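Local structure of putative fimbrial associated sortase-like protein (Corynebacterium diphtheriae, 6BWE) at residues 41-45 against 108-112. The protein is a putative class C-type sortase, probably a cysteine transpeptidase that cross-links pilin subunits into pili on the bacterial surface. The protein carries 2 engineered substitutions. Numbering follows the deposited sequence.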
loop_
_atom_site.group_PDB
_atom_site.type_symbol
_atom_site.label_atom_id
_atom_site.label_comp_id
_atom_site.label_asym_id
_atom_site.label_seq_id
_atom_site.Cartn_x
_atom_site.Cartn_y
_atom_site.Cartn_z
ATOM N N VAL A 41 -2.995 -4.396 -3.471
ATOM C CA VAL A 41 -2.945 -3.619 -2.256
ATOM C C VAL A 41 -2.018 -4.347 -1.295
ATOM O O VAL A 41 -2.348 -5.400 -0.766
ATOM C CB VAL A 41 -4.339 -3.486 -1.595
ATOM C CG1 VAL A 41 -4.241 -2.717 -0.264
ATOM C CG2 VAL A 41 -5.291 -2.779 -2.569
ATOM N N VAL A 42 -0.871 -3.774 -1.041
ATOM C CA VAL A 42 0.073 -4.516 -0.209
ATOM C C VAL A 42 0.381 -3.842 1.119
ATOM O O VAL A 42 0.847 -4.510 2.044
ATOM C CB VAL A 42 1.323 -4.923 -1.001
ATOM C CG1 VAL A 42 0.938 -5.973 -2.056
ATOM C CG2 VAL A 42 1.952 -3.714 -1.657
ATOM N N GLY A 43 0.117 -2.574 1.293
ATOM C CA GLY A 43 0.216 -2.088 2.667
ATOM C C GLY A 43 -1.116 -1.901 3.390
ATOM O O GLY A 43 -2.113 -2.637 3.221
ATOM N N PHE A 44 -1.075 -0.913 4.253
ATOM C CA PHE A 44 -2.274 -0.327 4.792
ATOM C C PHE A 44 -2.052 1.168 4.800
ATOM O O PHE A 44 -0.911 1.619 4.727
ATOM C CB PHE A 44 -2.561 -0.875 6.176
ATOM C CG PHE A 44 -1.452 -0.674 7.175
ATOM C CD1 PHE A 44 -1.444 0.425 8.008
ATOM C CD2 PHE A 44 -0.442 -1.603 7.299
ATOM C CE1 PHE A 44 -0.437 0.593 8.943
ATOM C CE2 PHE A 44 0.574 -1.448 8.254
ATOM C CZ PHE A 44 0.578 -0.338 9.068
ATOM N N PRO A 45 -3.129 1.943 4.897
ATOM C CA PRO A 45 -2.991 3.392 4.949
ATOM C C PRO A 45 -2.402 3.919 6.256
ATOM O O PRO A 45 -2.950 3.663 7.305
ATOM C CB PRO A 45 -4.431 3.906 4.742
ATOM C CG PRO A 45 -5.262 2.707 4.472
ATOM C CD PRO A 45 -4.530 1.515 4.982
ATOM N N LEU A 108 -11.100 4.027 2.542
ATOM C CA LEU A 108 -9.742 4.536 2.589
ATOM C C LEU A 108 -8.864 3.899 1.515
ATOM O O LEU A 108 -8.509 2.719 1.596
ATOM C CB LEU A 108 -9.159 4.340 3.987
ATOM C CG LEU A 108 -7.910 5.091 4.407
ATOM C CD1 LEU A 108 -7.935 6.577 4.067
ATOM C CD2 LEU A 108 -7.713 4.897 5.898
ATOM N N TYR A 109 -8.545 4.686 0.496
ATOM C CA TYR A 109 -7.644 4.297 -0.547
ATOM C C TYR A 109 -6.325 3.775 0.068
ATOM O O TYR A 109 -5.769 4.392 0.995
ATOM C CB TYR A 109 -7.362 5.498 -1.484
ATOM C CG TYR A 109 -6.353 5.091 -2.543
ATOM C CD1 TYR A 109 -6.700 4.198 -3.553
ATOM C CD2 TYR A 109 -5.038 5.546 -2.471
ATOM C CE1 TYR A 109 -5.747 3.789 -4.499
ATOM C CE2 TYR A 109 -4.097 5.148 -3.384
ATOM C CZ TYR A 109 -4.437 4.261 -4.378
ATOM O OH TYR A 109 -3.437 3.899 -5.247
ATOM N N GLY A 110 -5.857 2.646 -0.427
ATOM C CA GLY A 110 -4.690 1.973 0.144
ATOM C C GLY A 110 -5.033 0.782 1.010
ATOM O O GLY A 110 -4.119 0.116 1.534
ATOM N N SER A 111 -6.335 0.562 1.221
ATOM C CA SER A 111 -6.849 -0.636 1.850
ATOM C C SER A 111 -7.673 -1.370 0.794
ATOM O O SER A 111 -8.084 -0.777 -0.203
ATOM C CB SER A 111 -7.683 -0.316 3.099
ATOM O OG SER A 111 -8.909 0.378 2.766
ATOM N N ALA A 112 -7.890 -2.669 1.007
ATOM C CA ALA A 112 -8.645 -3.491 0.061
ATOM C C ALA A 112 -10.089 -2.987 -0.042
ATOM O O ALA A 112 -10.667 -2.458 0.916
ATOM C CB ALA A 112 -8.660 -4.948 0.496
HETATM O O HOH W 1 -1.569 0.247 0.777
#
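Pro45 and Val41 lie on roughly opposite sides of the Gly110 carbonyl oxygen in the type II beta turn Leu108–Ser111, and Pro45 CA is 5.3 Å from Gly110 CA, the nearest CA pair between the two loops. Gly110, third in the turn, has a phi of 102°, in the left-handed region usual for glycine there. The proline ring lies against Leu108, Pro45 CG 3.6 Å from Leu108 CG and Pro45 CB equally close to Leu108 CD2; the Pro45 CD end rests beside Gly110 O. From the other flank Val41 CG1, anti to its own nitrogen (chi1 177°), reaches that same carbonyl, 3.4 Å from Gly110 O. A water bridges the loops, donating to Gly110 O at 2.7 Å and accepting weakly from Gly43 N. The contact joins the loop between helices 24-39 and 59-66, which probably carries the lid of class C sortases, to the loop between strands 105-107 and 123-125 of the sortase beta-barrel. Leu108 O is gripped twice, by Ser111 N across the turn and by Ser111 OG at 2.6 Å in the carbonyl plane. Ser111 OG also bonds Val123 N. Tyr109 turns away, its OH bonded to Ser40 O of the second subunit.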